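Local coordinates for protein SusD homolog (Bacteroides thetaiotaomicron VPI-5482, PDB 3FDH) that probably binds glycans at the cell surface as a SusD-like outer-membrane lipoprotein, delivering them for uptake, at residues A45-Y51 and A431-Y435; L331-E337 and M424-E430. The contacts are given in a common frame with arbitrary orientation. Residues are numbered along the deposited sequence.

Contact 1: A45-Y51 and A431-Y435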
loop_
_atom_site.group_PDB
_atom_site.type_symbol
_atom_site.label_atom_id
_atom_site.label_comp_id
_atom_site.label_asym_id
_atom_site.label_seq_id
_atom_site.Cartn_x
_atom_site.Cartn_y
_atom_site.Cartn_z
ATOM N N ALA A 45 5.881 -5.995 -3.431
ATOM C CA ALA A 45 6.230 -4.574 -3.448
ATOM C C ALA A 45 7.312 -4.249 -2.432
ATOM O O ALA A 45 8.240 -3.464 -2.674
ATOM C CB ALA A 45 4.969 -3.714 -3.202
ATOM N N SER A 46 7.194 -4.864 -1.270
ATOM C CA SER A 46 8.155 -4.648 -0.185
ATOM C C SER A 46 9.571 -4.906 -0.640
ATOM O O SER A 46 10.503 -4.169 -0.316
ATOM C CB SER A 46 7.856 -5.540 1.025
ATOM O OG SER A 46 6.605 -5.281 1.600
ATOM N N SER A 47 9.709 -5.952 -1.444
ATOM C CA SER A 47 10.997 -6.312 -2.007
ATOM C C SER A 47 11.363 -5.338 -3.143
ATOM O O SER A 47 12.440 -4.790 -3.203
ATOM C CB SER A 47 10.972 -7.731 -2.599
ATOM O OG SER A 47 12.107 -7.967 -3.395
ATOM N N TYR A 48 10.428 -5.087 -4.041
ATOM C CA TYR A 48 10.767 -4.273 -5.204
ATOM C C TYR A 48 11.293 -2.876 -4.846
ATOM O O TYR A 48 12.244 -2.398 -5.478
ATOM C CB TYR A 48 9.631 -4.207 -6.209
ATOM C CG TYR A 48 9.143 -5.518 -6.742
ATOM C CD1 TYR A 48 9.977 -6.619 -6.823
ATOM C CD2 TYR A 48 7.878 -5.618 -7.308
ATOM C CE1 TYR A 48 9.537 -7.788 -7.390
ATOM C CE2 TYR A 48 7.433 -6.787 -7.859
ATOM C CZ TYR A 48 8.280 -7.872 -7.926
ATOM O OH TYR A 48 7.868 -9.065 -8.523
ATOM N N ILE A 49 10.700 -2.229 -3.845
ATOM C CA ILE A 49 11.110 -0.872 -3.415
ATOM C C ILE A 49 11.910 -0.861 -2.123
ATOM O O ILE A 49 12.076 0.142 -1.437
ATOM C CB ILE A 49 9.984 0.190 -3.480
ATOM C CG1 ILE A 49 8.690 -0.274 -2.837
ATOM C CG2 ILE A 49 9.722 0.477 -4.976
ATOM C CD1 ILE A 49 8.763 -0.516 -1.393
ATOM N N GLU A 50 12.375 -2.062 -1.811
ATOM C CA GLU A 50 13.409 -2.269 -0.804
ATOM C C GLU A 50 13.123 -1.895 0.628
ATOM O O GLU A 50 14.014 -1.490 1.385
ATOM C CB GLU A 50 14.738 -1.681 -1.300
ATOM C CG GLU A 50 15.222 -2.314 -2.627
ATOM C CD GLU A 50 16.571 -1.833 -3.103
ATOM O OE1 GLU A 50 17.265 -1.088 -2.395
ATOM O OE2 GLU A 50 16.931 -2.192 -4.242
ATOM N N TYR A 51 11.871 -2.099 1.007
ATOM C CA TYR A 51 11.466 -1.989 2.437
ATOM C C TYR A 51 11.940 -3.234 3.212
ATOM O O TYR A 51 12.182 -3.233 4.448
ATOM C CB TYR A 51 9.963 -1.960 2.532
ATOM C CG TYR A 51 9.315 -0.615 2.342
ATOM C CD1 TYR A 51 10.033 0.580 2.561
ATOM C CD2 TYR A 51 7.951 -0.522 2.028
ATOM C CE1 TYR A 51 9.406 1.826 2.445
ATOM C CE2 TYR A 51 7.325 0.699 1.910
ATOM C CZ TYR A 51 8.023 1.868 2.149
ATOM O OH TYR A 51 7.360 3.075 2.012
ATOM N N ALA A 431 3.338 -0.800 1.252
ATOM C CA ALA A 431 4.389 -0.983 0.242
ATOM C C ALA A 431 3.727 -0.928 -1.094
ATOM O O ALA A 431 4.275 -0.460 -2.101
ATOM C CB ALA A 431 5.144 -2.299 0.427
ATOM N N THR A 432 2.506 -1.416 -1.090
ATOM C CA THR A 432 1.721 -1.461 -2.329
ATOM C C THR A 432 1.680 -0.044 -2.921
ATOM O O THR A 432 2.038 0.228 -4.073
ATOM C CB THR A 432 0.285 -1.953 -2.001
ATOM O OG1 THR A 432 0.327 -3.351 -1.663
ATOM C CG2 THR A 432 -0.661 -1.765 -3.157
ATOM N N GLU A 433 1.257 0.885 -2.097
ATOM C CA GLU A 433 1.139 2.286 -2.530
ATOM C C GLU A 433 2.524 2.934 -2.754
ATOM O O GLU A 433 2.697 3.742 -3.643
ATOM C CB GLU A 433 0.253 3.060 -1.549
ATOM C CG GLU A 433 0.000 4.510 -1.884
ATOM C CD GLU A 433 -0.765 4.718 -3.183
ATOM O OE1 GLU A 433 -1.309 3.764 -3.739
ATOM O OE2 GLU A 433 -0.851 5.882 -3.618
ATOM N N THR A 434 3.516 2.568 -1.961
ATOM C CA THR A 434 4.866 3.152 -2.144
ATOM C C THR A 434 5.454 2.810 -3.481
ATOM O O THR A 434 6.134 3.615 -4.119
ATOM C CB THR A 434 5.792 2.735 -1.098
ATOM O OG1 THR A 434 5.340 3.342 0.117
ATOM C CG2 THR A 434 7.222 3.219 -1.424
ATOM N N TYR A 435 5.073 1.627 -3.918
ATOM C CA TYR A 435 5.497 1.108 -5.227
ATOM C C TYR A 435 4.829 1.869 -6.400
ATOM O O TYR A 435 5.456 2.129 -7.426
ATOM C CB TYR A 435 5.212 -0.371 -5.276
ATOM C CG TYR A 435 5.467 -1.010 -6.598
ATOM C CD1 TYR A 435 6.778 -1.219 -7.061
ATOM C CD2 TYR A 435 4.420 -1.483 -7.352
ATOM C CE1 TYR A 435 7.006 -1.818 -8.274
ATOM C CE2 TYR A 435 4.637 -2.095 -8.542
ATOM C CZ TYR A 435 5.926 -2.278 -9.002
ATOM O OH TYR A 435 6.060 -2.916 -10.193
#
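Two alanines meet where the end of helix 40-48 packs against the start of helix 431-443. Ala45, in the last turn of helix 40-48, sets its CB 3.5 Å from the carbonyl O of Ala431 and 3.9 Å from CB of Tyr435, while the two alanine CB atoms lie 3.9 Å apart. Ser46 follows, its CA 5.3 Å from that of Ala431, the nearest CA pair of the two segments; its CB points away, yet OG comes within 3.5 Å of Ala431 CB while bonding to Asn42 of its own helix. The Tyr48 ring meets that of Tyr435 obliquely, with centroids 5.9 Å apart, and the Tyr435 hydroxyl continues to Pro461. Ile49, where the helix breaks off, spreads between two neighbours: CD1 is 4.0 Å from Thr434 CG2, and CG2 is 4.0 Å from Tyr435 CD1 at the ring edge. Glu50 turns the backbone with positive phi, and Tyr51 then swings back, its CD2 3.7 Å from Ala431 CB and its OH 2.8 Å from Thr434 OG1; that hydroxyl hydrogen-bonds to the carbonyl O of Tyr421. The reversal is a Schellman motif, with Tyr51 N bonded to Ser46 O (2.8 Å) and Glu50 N to Ser47 O (3.1 Å), a classic helix C-terminal ending set here against the first turn of helix 431-443 inside the SusD-like helical fold.

Contact 2: L331-E337 and M424-E430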
loop_
_atom_site.group_PDB
_atom_site.type_symbol
_atom_site.label_atom_id
_atom_site.label_comp_id
_atom_site.label_asym_id
_atom_site.label_seq_id
_atom_site.Cartn_x
_atom_site.Cartn_y
_atom_site.Cartn_z
ATOM N N LEU A 331 -3.862 -0.734 6.838
ATOM C CA LEU A 331 -4.252 0.627 6.451
ATOM C C LEU A 331 -4.554 0.678 4.926
ATOM O O LEU A 331 -3.655 0.631 4.073
ATOM C CB LEU A 331 -3.179 1.644 6.896
ATOM C CG LEU A 331 -2.880 1.668 8.396
ATOM C CD1 LEU A 331 -1.823 2.755 8.722
ATOM C CD2 LEU A 331 -4.142 1.813 9.174
ATOM N N LEU A 332 -5.852 0.721 4.602
ATOM C CA LEU A 332 -6.314 0.859 3.210
ATOM C C LEU A 332 -5.904 2.237 2.738
ATOM O O LEU A 332 -5.596 2.439 1.565
ATOM C CB LEU A 332 -7.792 0.609 3.024
ATOM C CG LEU A 332 -8.238 -0.849 3.178
ATOM C CD1 LEU A 332 -9.753 -1.004 2.866
ATOM C CD2 LEU A 332 -7.445 -1.785 2.279
HETATM N N MSE A 333 -5.892 3.178 3.677
HETATM C CA MSE A 333 -5.335 4.495 3.386
HETATM C C MSE A 333 -5.141 5.222 4.676
HETATM O O MSE A 333 -6.097 5.399 5.455
HETATM C CB MSE A 333 -6.177 5.291 2.382
HETATM C CG MSE A 333 -5.373 6.498 1.811
HETATM SE SE MSE A 333 -6.430 7.794 0.817
HETATM C CE MSE A 333 -5.084 9.189 0.795
ATOM N N SER A 334 -3.879 5.587 4.911
ATOM C CA SER A 334 -3.481 6.250 6.150
ATOM C C SER A 334 -3.598 7.758 6.161
ATOM O O SER A 334 -3.599 8.446 5.138
ATOM C CB SER A 334 -2.073 5.859 6.517
ATOM O OG SER A 334 -1.148 6.354 5.568
ATOM N N TYR A 335 -3.708 8.270 7.388
ATOM C CA TYR A 335 -3.722 9.688 7.569
ATOM C C TYR A 335 -2.391 10.257 7.114
ATOM O O TYR A 335 -2.339 11.299 6.456
ATOM C CB TYR A 335 -3.984 10.046 9.022
ATOM C CG TYR A 335 -3.857 11.523 9.359
ATOM C CD1 TYR A 335 -4.716 12.473 8.840
ATOM C CD2 TYR A 335 -2.871 11.960 10.248
ATOM C CE1 TYR A 335 -4.565 13.814 9.159
ATOM C CE2 TYR A 335 -2.743 13.286 10.593
ATOM C CZ TYR A 335 -3.578 14.205 10.056
ATOM O OH TYR A 335 -3.425 15.525 10.446
ATOM N N HIS A 336 -1.310 9.534 7.396
ATOM C CA HIS A 336 0.021 10.038 7.017
ATOM C C HIS A 336 0.124 10.124 5.515
ATOM O O HIS A 336 0.662 11.093 5.003
ATOM C CB HIS A 336 1.254 9.330 7.665
ATOM C CG HIS A 336 1.257 7.842 7.581
ATOM N ND1 HIS A 336 0.604 7.045 8.510
ATOM C CD2 HIS A 336 1.867 6.999 6.707
ATOM C CE1 HIS A 336 0.799 5.774 8.187
ATOM N NE2 HIS A 336 1.542 5.724 7.085
ATOM N N GLU A 337 -0.393 9.119 4.820
ATOM C CA GLU A 337 -0.358 9.153 3.350
ATOM C C GLU A 337 -1.099 10.392 2.857
ATOM O O GLU A 337 -0.669 11.086 1.937
ATOM C CB GLU A 337 -0.979 7.909 2.687
ATOM C CG GLU A 337 -1.071 8.095 1.205
ATOM C CD GLU A 337 -1.808 7.010 0.443
ATOM O OE1 GLU A 337 -2.081 5.895 0.949
ATOM O OE2 GLU A 337 -2.176 7.317 -0.686
HETATM N N MSE A 424 5.961 4.954 5.136
HETATM C CA MSE A 424 5.104 3.908 4.535
HETATM C C MSE A 424 5.705 2.487 4.569
HETATM O O MSE A 424 5.132 1.496 4.142
HETATM C CB MSE A 424 4.571 4.414 3.199
HETATM C CG MSE A 424 3.641 5.537 3.383
HETATM SE SE MSE A 424 2.795 6.291 1.836
HETATM C CE MSE A 424 1.533 4.883 1.346
ATOM N N TRP A 425 6.824 2.436 5.266
ATOM C CA TRP A 425 7.488 1.175 5.668
ATOM C C TRP A 425 6.817 0.727 6.966
ATOM O O TRP A 425 6.701 1.473 7.919
ATOM C CB TRP A 425 8.951 1.449 5.981
ATOM C CG TRP A 425 9.703 0.319 6.551
ATOM C CD1 TRP A 425 9.720 -0.966 6.083
ATOM C CD2 TRP A 425 10.633 0.361 7.633
ATOM N NE1 TRP A 425 10.572 -1.750 6.820
ATOM C CE2 TRP A 425 11.127 -0.962 7.806
ATOM C CE3 TRP A 425 11.100 1.385 8.496
ATOM C CZ2 TRP A 425 12.067 -1.276 8.760
ATOM C CZ3 TRP A 425 11.987 1.050 9.474
ATOM C CH2 TRP A 425 12.494 -0.266 9.585
ATOM N N GLY A 426 6.409 -0.515 6.993
ATOM C CA GLY A 426 5.761 -1.119 8.133
ATOM C C GLY A 426 5.025 -2.422 7.895
ATOM O O GLY A 426 5.306 -3.150 6.916
ATOM N N ALA A 427 4.075 -2.677 8.779
ATOM C CA ALA A 427 3.192 -3.866 8.755
ATOM C C ALA A 427 1.795 -3.457 8.326
ATOM O O ALA A 427 0.816 -4.229 8.428
ATOM C CB ALA A 427 3.142 -4.512 10.198
ATOM N N SER A 428 1.689 -2.221 7.853
ATOM C CA SER A 428 0.392 -1.593 7.519
ATOM C C SER A 428 -0.192 -1.867 6.134
ATOM O O SER A 428 -1.327 -1.457 5.844
ATOM C CB SER A 428 0.440 -0.070 7.754
ATOM O OG SER A 428 0.845 0.237 9.081
ATOM N N GLY A 429 0.592 -2.526 5.289
ATOM C CA GLY A 429 0.200 -2.816 3.907
ATOM C C GLY A 429 0.453 -1.661 2.955
ATOM O O GLY A 429 -0.172 -1.577 1.911
ATOM N N GLU A 430 1.390 -0.778 3.296
ATOM C CA GLU A 430 1.647 0.452 2.479
ATOM C C GLU A 430 2.700 0.367 1.374
ATOM O O GLU A 430 2.900 1.328 0.606
ATOM C CB GLU A 430 1.918 1.649 3.403
ATOM C CG GLU A 430 0.709 2.016 4.241
ATOM C CD GLU A 430 0.888 3.312 5.018
ATOM O OE1 GLU A 430 1.782 3.370 5.897
ATOM O OE2 GLU A 430 0.119 4.270 4.751
HETATM O O HOH W 1 -3.055 -1.981 2.587
HETATM O O HOH W 2 -1.899 4.359 3.166
#
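A buried carboxylate is the striking element: Glu430 lies in the protein interior and finds its partners at the N-terminus of helix 335-348. Its OE1 accepts a hydrogen bond from His336 NE2 at 2.6 Å, nearly straight at 162°, and its OE2 accepts one from Ser334 OG, also 2.6 Å. Water 2 adds to the network, accepting from Ser334 N at 2.9 Å and lying 2.6 Å from Glu430 OE2 and 2.7 Å from Glu337 OE1. Glu337 OE1 also forms a salt bridge with Arg204 of helix 191-208, so a basic group stands near the acidic pair. Ser334 does double duty, for it is the N-cap of helix 335-348: while its OG donates to Glu430, it accepts from Glu337 N at 3.0 Å. The helix start is thus joined directly to the loop that links helices 412-423 and 431-443. Just upstream, Leu332 and Met333 both face Ala238, forming a classic beta bulge where the chain turns a corner. Before that corner the contact passes to the backbone: Leu331 N donates to Ser428 O at 2.8 Å, and water 1 bridges Leu331 O (3.1 Å) and Gly429 O (3.0 Å). The Leu331 side chain packs with CD1 3.7 Å from OG of Ser428, whose hydroxyl is held by Asn367 of helix 354-379. At the other end of the loop the CB of Met424, a selenomethionine, points sideways, but the side chain reaches the helix, with CG 4.0 Å from His336 CD2 at the ring edge and CE 3.8 Å from Glu337 OE1.

The two contacts illustrate how one stretch of chain can serve two interfaces: segment 424-430 of contact 2 runs straight into 431-435 of contact 1, so the loop and the helix it starts reach different parts of the fold. Their centres are about 12 Å apart. Tyr51 joins them, its OH 3.1 Å from Met424 C and its O 3.2 Å from Trp425 NE1, while Thr434 OG1 lies 3.4 Å from Met424 CB and bonds back to Glu430 O. Glu433 OE2 and Glu337 OE2 approach to 3.5 Å, like charges accompanied by Arg208 and Arg204, respectively. Both contacts are buried near the centre of the chain.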